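Local coordinates for hypothetical protein Atu0636 (Agrobacterium tumefaciens, PDB 2OZV) that is a predicted O-methyltransferase of the methyltransferase small-domain family, which probably transfers methyl groups from S-adenosylmethionine to a substrate not yet identified, at residues Ile224-Glu227 / Ala232-Pro235; Asp24-Ala29 / Asp239-Arg244. All coordinates share one frame; numbering follows the deposited sequence. Where two conformers were deposited one is given.

Contact 1: Ile224-Glu227 / Ala232-Pro235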
ATOM      1  N   ILE B 224      -1.761  14.124   5.082  1.00 46.16           N
ATOM      2  CA  ILE B 224      -2.407  14.146   6.392  1.00 47.49           C
ATOM      3  C   ILE B 224      -3.417  15.280   6.322  1.00 48.62           C
ATOM      4  O   ILE B 224      -3.042  16.441   6.052  1.00 48.29           O
ATOM      5  CB  ILE B 224      -1.392  14.364   7.537  1.00 47.60           C
ATOM      6  CG1 ILE B 224      -0.150  13.455   7.357  1.00 48.18           C
ATOM      7  CG2 ILE B 224      -2.053  14.199   8.921  1.00 46.61           C
ATOM      8  CD1 ILE B 224      -0.377  11.952   7.509  1.00 49.47           C
HETATM    9  N   MSE B 225      -4.688  14.948   6.527  0.60 49.94           N
HETATM   10  CA  MSE B 225      -5.795  15.904   6.357  0.60 53.54           C
HETATM   11  C   MSE B 225      -5.749  17.072   7.355  0.60 51.56           C
HETATM   12  O   MSE B 225      -5.918  18.234   6.973  0.60 51.15           O
HETATM   13  CB  MSE B 225      -7.135  15.185   6.522  0.60 52.48           C
HETATM   14  CG  MSE B 225      -7.551  14.297   5.374  0.60 56.55           C
HETATM   15 SE   MSE B 225      -8.892  12.964   5.954  0.60 65.20          SE
HETATM   16  CE  MSE B 225     -10.142  14.030   6.990  0.60 61.13           C
ATOM     17  N   HIS B 226      -5.533  16.741   8.624  1.00 50.79           N
ATOM     18  CA  HIS B 226      -5.635  17.691   9.746  1.00 51.60           C
ATOM     19  C   HIS B 226      -4.441  17.626  10.699  1.00 52.12           C
ATOM     20  O   HIS B 226      -3.810  16.581  10.833  1.00 51.79           O
ATOM     21  CB  HIS B 226      -6.898  17.398  10.580  1.00 51.71           C
ATOM     22  CG  HIS B 226      -8.166  17.401   9.789  1.00 53.73           C
ATOM     23  ND1 HIS B 226      -8.810  18.563   9.413  1.00 54.86           N
ATOM     24  CD2 HIS B 226      -8.918  16.383   9.309  1.00 54.51           C
ATOM     25  CE1 HIS B 226      -9.896  18.259   8.724  1.00 55.63           C
ATOM     26  NE2 HIS B 226      -9.982  16.943   8.640  1.00 57.13           N
ATOM     27  N   GLU B 227      -4.146  18.731  11.392  1.00 52.56           N
ATOM     28  CA  GLU B 227      -3.224  18.672  12.526  1.00 54.09           C
ATOM     29  C   GLU B 227      -4.013  18.111  13.703  1.00 54.41           C
ATOM     30  O   GLU B 227      -5.254  18.209  13.730  1.00 54.53           O
ATOM     31  CB  GLU B 227      -2.645  20.049  12.916  1.00 54.43           C
ATOM     32  CG  GLU B 227      -2.025  20.874  11.787  1.00 57.93           C
ATOM     33  CD  GLU B 227      -0.719  20.298  11.235  1.00 62.73           C
ATOM     34  OE1 GLU B 227      -0.124  19.392  11.873  1.00 63.98           O
ATOM     35  OE2 GLU B 227      -0.292  20.767  10.144  1.00 65.58           O
ATOM     36  N   ALA B 232      -9.470  22.384  11.027  1.00 54.49           N
ATOM     37  CA  ALA B 232      -8.912  22.981   9.803  1.00 53.04           C
ATOM     38  C   ALA B 232      -8.107  21.951   9.029  1.00 52.36           C
ATOM     39  O   ALA B 232      -7.539  21.051   9.623  1.00 51.82           O
ATOM     40  CB  ALA B 232      -8.010  24.130  10.160  1.00 53.54           C
ATOM     41  N   PHE B 233      -8.026  22.109   7.713  1.00 51.37           N
ATOM     42  CA  PHE B 233      -7.119  21.280   6.925  1.00 51.42           C
ATOM     43  C   PHE B 233      -5.686  21.775   7.058  1.00 50.63           C
ATOM     44  O   PHE B 233      -5.458  22.963   7.340  1.00 49.45           O
ATOM     45  CB  PHE B 233      -7.539  21.256   5.458  1.00 52.29           C
ATOM     46  CG  PHE B 233      -8.842  20.571   5.221  1.00 54.95           C
ATOM     47  CD1 PHE B 233      -8.945  19.185   5.328  1.00 58.42           C
ATOM     48  CD2 PHE B 233      -9.972  21.310   4.881  1.00 59.62           C
ATOM     49  CE1 PHE B 233     -10.154  18.530   5.093  1.00 59.58           C
ATOM     50  CE2 PHE B 233     -11.191  20.674   4.647  1.00 61.41           C
ATOM     51  CZ  PHE B 233     -11.282  19.279   4.754  1.00 59.48           C
ATOM     52  N   THR B 234      -4.737  20.851   6.916  1.00 49.46           N
ATOM     53  CA  THR B 234      -3.320  21.164   6.738  1.00 50.19           C
ATOM     54  C   THR B 234      -3.143  22.016   5.472  1.00 51.01           C
ATOM     55  O   THR B 234      -3.968  21.942   4.561  1.00 50.58           O
ATOM     56  CB  THR B 234      -2.437  19.883   6.694  1.00 50.42           C
ATOM     57  OG1 THR B 234      -2.879  19.016   5.640  1.00 50.51           O
ATOM     58  CG2 THR B 234      -2.535  19.133   7.997  1.00 50.25           C
ATOM     59  N   PRO B 235      -2.101  22.870   5.431  1.00 52.09           N
ATOM     60  CA  PRO B 235      -2.006  23.871   4.344  1.00 52.42           C
ATOM     61  C   PRO B 235      -2.015  23.304   2.905  1.00 52.36           C
ATOM     62  O   PRO B 235      -2.741  23.831   2.061  1.00 52.23           O
ATOM     63  CB  PRO B 235      -0.713  24.623   4.677  1.00 52.86           C
ATOM     64  CG  PRO B 235      -0.563  24.443   6.186  1.00 53.09           C
ATOM     65  CD  PRO B 235      -0.988  23.009   6.391  1.00 52.36           C
TER
HETATM   66  O   HOH W   1      -5.438  21.175  10.995  1.00 46.82           O
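M225 and T234 join the two backbones through a bond from T234 N to M225 O of 2.9 Å, with an N-H...O angle of 167°, and the chains come closest at H226 and F233, whose CA atoms are 4.8 Å apart. The same M225 carbonyl also takes a CA-H...O contact from F233 CA. T234 adds a second grip one residue back: its OG1, placed between its own backbone N and carbonyl carbon (chi1 57°), donates to I224 O at 2.6 Å and meets that carbonyl almost head-on. Its side chain crosses the bent one of E227 at about a right angle, with T234 CG2 3.5 Å from E227 OE2. The H226 ring works in two ways. ND1 donates in the ring plane to A232 O at 2.8 Å, although it approaches that oxygen from above the carbonyl plane rather than on a lone pair. Beside it the F233 ring runs the same way, tilted by 20° and slid so far that the two rings barely overlap, with H226 CE1 3.6 Å from F233 CD1. A water accepts from E227 N and donates to A232 O, so this carbonyl has two donors. F233 reaches on to M23 and to D238 of helix 235-241. Four residues separate the segments, and together they form a chain reversal in the surface loop between strand 218-224, at the edge of the sheet, and helix 235-241, with T234 as the residue at the helix N-cap position.

Contact 2: Asp24-Ala29 / Asp239-Arg244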
ATOM      1  N   ASP B  24     -13.690  13.476  -1.323  1.00 52.53           N
ATOM      2  CA  ASP B  24     -13.154  12.505  -2.292  1.00 51.18           C
ATOM      3  C   ASP B  24     -13.037  13.175  -3.665  1.00 49.77           C
ATOM      4  O   ASP B  24     -12.034  13.021  -4.353  1.00 49.43           O
ATOM      5  CB  ASP B  24     -14.044  11.250  -2.424  1.00 51.66           C
ATOM      6  CG  ASP B  24     -13.854  10.249  -1.275  1.00 54.47           C
ATOM      7  OD1 ASP B  24     -13.124  10.526  -0.306  1.00 55.20           O
ATOM      8  OD2 ASP B  24     -14.457   9.158  -1.365  1.00 60.64           O
ATOM      9  N   ALA B  25     -14.088  13.898  -4.063  1.00 48.01           N
ATOM     10  CA  ALA B  25     -14.099  14.491  -5.405  1.00 47.69           C
ATOM     11  C   ALA B  25     -13.013  15.540  -5.552  1.00 47.03           C
ATOM     12  O   ALA B  25     -12.356  15.597  -6.595  1.00 46.70           O
ATOM     13  CB  ALA B  25     -15.484  15.109  -5.725  1.00 47.00           C
HETATM   14  N   MSE B  26     -12.781  16.354  -4.513  0.60 46.90           N
HETATM   15  CA  MSE B  26     -11.752  17.404  -4.625  0.60 47.81           C
HETATM   16  C   MSE B  26     -10.347  16.791  -4.674  0.60 47.10           C
HETATM   17  O   MSE B  26      -9.485  17.255  -5.420  0.60 47.20           O
HETATM   18  CB  MSE B  26     -11.837  18.445  -3.501  0.60 48.85           C
HETATM   19  CG  MSE B  26     -13.217  19.060  -3.296  0.60 50.81           C
HETATM   20 SE   MSE B  26     -13.965  20.029  -4.844  0.60 61.69          SE
HETATM   21  CE  MSE B  26     -15.689  19.101  -4.836  0.60 56.28           C
ATOM     22  N   LEU B  27     -10.119  15.761  -3.865  1.00 46.79           N
ATOM     23  CA  LEU B  27      -8.807  15.086  -3.873  1.00 46.07           C
ATOM     24  C   LEU B  27      -8.566  14.410  -5.217  1.00 46.53           C
ATOM     25  O   LEU B  27      -7.494  14.523  -5.809  1.00 46.90           O
ATOM     26  CB  LEU B  27      -8.749  14.050  -2.756  1.00 47.47           C
ATOM     27  CG  LEU B  27      -8.613  14.633  -1.338  1.00 49.41           C
ATOM     28  CD1 LEU B  27      -8.800  13.510  -0.306  1.00 52.62           C
ATOM     29  CD2 LEU B  27      -7.226  15.273  -1.199  1.00 53.19           C
ATOM     30  N   LEU B  28      -9.590  13.713  -5.703  1.00 45.53           N
ATOM     31  CA  LEU B  28      -9.488  13.065  -7.007  1.00 44.98           C
ATOM     32  C   LEU B  28      -9.193  14.068  -8.128  1.00 44.16           C
ATOM     33  O   LEU B  28      -8.264  13.858  -8.934  1.00 43.43           O
ATOM     34  CB  LEU B  28     -10.763  12.247  -7.299  1.00 45.04           C
ATOM     35  CG  LEU B  28     -10.756  11.619  -8.705  1.00 43.90           C
ATOM     36  CD1 LEU B  28      -9.582  10.636  -9.036  1.00 45.00           C
ATOM     37  CD2 LEU B  28     -12.129  10.891  -8.925  1.00 45.46           C
ATOM     38  N   ALA B  29      -9.973  15.140  -8.191  1.00 44.53           N
ATOM     39  CA  ALA B  29      -9.783  16.161  -9.219  1.00 45.46           C
ATOM     40  C   ALA B  29      -8.370  16.764  -9.176  1.00 45.83           C
ATOM     41  O   ALA B  29      -7.806  17.100 -10.213  1.00 45.47           O
ATOM     42  CB  ALA B  29     -10.836  17.249  -9.045  1.00 44.44           C
ATOM     43  N   ASP B 239      -5.182  23.910   0.213  1.00 55.68           N
ATOM     44  CA  ASP B 239      -5.019  24.341  -1.185  1.00 56.50           C
ATOM     45  C   ASP B 239      -5.691  23.389  -2.189  1.00 57.11           C
ATOM     46  O   ASP B 239      -6.336  23.846  -3.144  1.00 57.22           O
ATOM     47  CB  ASP B 239      -3.539  24.498  -1.544  1.00 56.10           C
ATOM     48  CG  ASP B 239      -2.920  25.743  -0.955  1.00 59.29           C
ATOM     49  OD1 ASP B 239      -3.670  26.696  -0.656  1.00 57.81           O
ATOM     50  OD2 ASP B 239      -1.677  25.764  -0.792  1.00 60.92           O
ATOM     51  N   LEU B 240      -5.530  22.081  -1.990  1.00 57.00           N
ATOM     52  CA  LEU B 240      -6.181  21.098  -2.854  1.00 58.38           C
ATOM     53  C   LEU B 240      -7.702  21.271  -2.772  1.00 60.75           C
ATOM     54  O   LEU B 240      -8.388  21.330  -3.804  1.00 60.94           O
ATOM     55  CB  LEU B 240      -5.767  19.672  -2.493  1.00 56.93           C
ATOM     56  CG  LEU B 240      -4.286  19.324  -2.660  1.00 53.61           C
ATOM     57  CD1 LEU B 240      -4.114  17.854  -2.328  1.00 50.97           C
ATOM     58  CD2 LEU B 240      -3.716  19.664  -4.058  1.00 54.36           C
ATOM     59  N   ASN B 241      -8.208  21.404  -1.548  1.00 62.23           N
ATOM     60  CA  ASN B 241      -9.640  21.588  -1.314  1.00 63.96           C
ATOM     61  C   ASN B 241     -10.253  22.831  -1.964  1.00 64.07           C
ATOM     62  O   ASN B 241     -11.378  22.774  -2.472  1.00 65.17           O
ATOM     63  CB  ASN B 241      -9.943  21.561   0.186  1.00 64.67           C
ATOM     64  CG  ASN B 241     -11.407  21.311   0.475  1.00 66.56           C
ATOM     65  OD1 ASN B 241     -11.980  20.302   0.044  1.00 70.61           O
ATOM     66  ND2 ASN B 241     -12.024  22.229   1.210  1.00 68.36           N
ATOM     67  N   ASN B 242      -9.508  23.936  -1.959  1.00 63.83           N
ATOM     68  CA  ASN B 242      -9.948  25.192  -2.553  1.00 63.66           C
ATOM     69  C   ASN B 242      -9.830  25.217  -4.079  1.00 62.67           C
ATOM     70  O   ASN B 242     -10.211  26.202  -4.705  1.00 62.60           O
ATOM     71  CB  ASN B 242      -9.155  26.384  -1.978  1.00 64.12           C
ATOM     72  CG  ASN B 242      -9.416  26.624  -0.480  1.00 66.96           C
ATOM     73  OD1 ASN B 242      -8.799  27.508   0.130  1.00 67.30           O
ATOM     74  ND2 ASN B 242     -10.314  25.827   0.116  1.00 69.76           N
ATOM     75  N   GLY B 243      -9.287  24.157  -4.681  1.00 61.34           N
ATOM     76  CA  GLY B 243      -9.004  24.188  -6.120  1.00 60.28           C
ATOM     77  C   GLY B 243      -7.837  25.111  -6.435  1.00 59.73           C
ATOM     78  O   GLY B 243      -7.648  25.517  -7.578  1.00 59.81           O
ATOM     79  N   ARG B 244      -7.047  25.429  -5.408  1.00 59.55           N
ATOM     80  CA  ARG B 244      -5.903  26.338  -5.511  1.00 59.19           C
ATOM     81  C   ARG B 244      -4.611  25.671  -6.000  1.00 58.61           C
ATOM     82  O   ARG B 244      -3.600  26.354  -6.239  1.00 58.66           O
ATOM     83  CB  ARG B 244      -5.643  27.011  -4.156  1.00 59.12           C
ATOM     84  CG  ARG B 244      -6.581  28.180  -3.851  1.00 61.68           C
ATOM     85  CD  ARG B 244      -5.987  29.067  -2.758  1.00 65.21           C
ATOM     86  NE  ARG B 244      -6.634  30.375  -2.547  1.00 69.12           N
ATOM     87  CZ  ARG B 244      -7.501  30.998  -3.360  1.00 70.59           C
ATOM     88  NH1 ARG B 244      -7.899  30.450  -4.510  1.00 71.08           N
ATOM     89  NH2 ARG B 244      -7.985  32.192  -3.005  1.00 70.23           N
TER
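Packing of helix against helix joins M26 and L27 of helix 24-30, which lies against the mixed sheet of a Rossmann-like methyltransferase fold, to L240 and N241 at the end of helix 235-241. The contact is small, burying 163 Å² over both sides, and no hydrogen bond crosses it. M26 and N241 have the nearest CA atoms, 5.7 Å apart, while L27 lies across from L240 with 6.6 Å between CA atoms. The buried half is leucine on leucine. Both side chains hold CG beside the backbone N, and they cross at about a right angle and touch through one methyl each. Toward the surface the pairing turns mixed. M26, a selenomethionine, starts out toward the other helix, but its chain bends at chi2 and chi3 and its end leads away from that helix, leaving CB and CG to face the amide oxygen of N241. That oxygen is brought forward by a chi1 of -162°, which sets CG of N241 opposite the backbone N. Elsewhere helix 24-30 packs on the sheet and a neighbouring helix: L27 and L28 touch I169 of strand 164-170, and M26 and A29 touch A53 of helix 49-57. At the N-terminal end D24 forms a salt bridge with R204. Beyond N241 the second helix closes in a Schellman motif, where G243, with a phi of 71°, turns the chain aside; R244 N bonds back to D239 O at 2.9 Å and G243 N to L240 O at 3.1 Å. Across the interface, M26 CG stands 3.8 Å from N241 OD1, and L27 CD2 stands 4.2 Å from L240 CD1.

In the fold
From the N terminus the chain opens with helix 24-30, one half of contact 2, and then builds the whole sheet and its helices before returning at helix 235-241. Contact 2 therefore closes a loop of 209 intervening residues and brings the N-terminal helix beside the last helix. Contact 1 is nested inside that loop, late in the chain, and closes a short turn just after strand 218-224, before helix 235-241 begins. Their centres are about 13 Å apart on the same side of the chain's centre. They meet where F233 CE2 lies 3.9 Å from N241 ND2, joining the strand-to-helix turn to the helix pair.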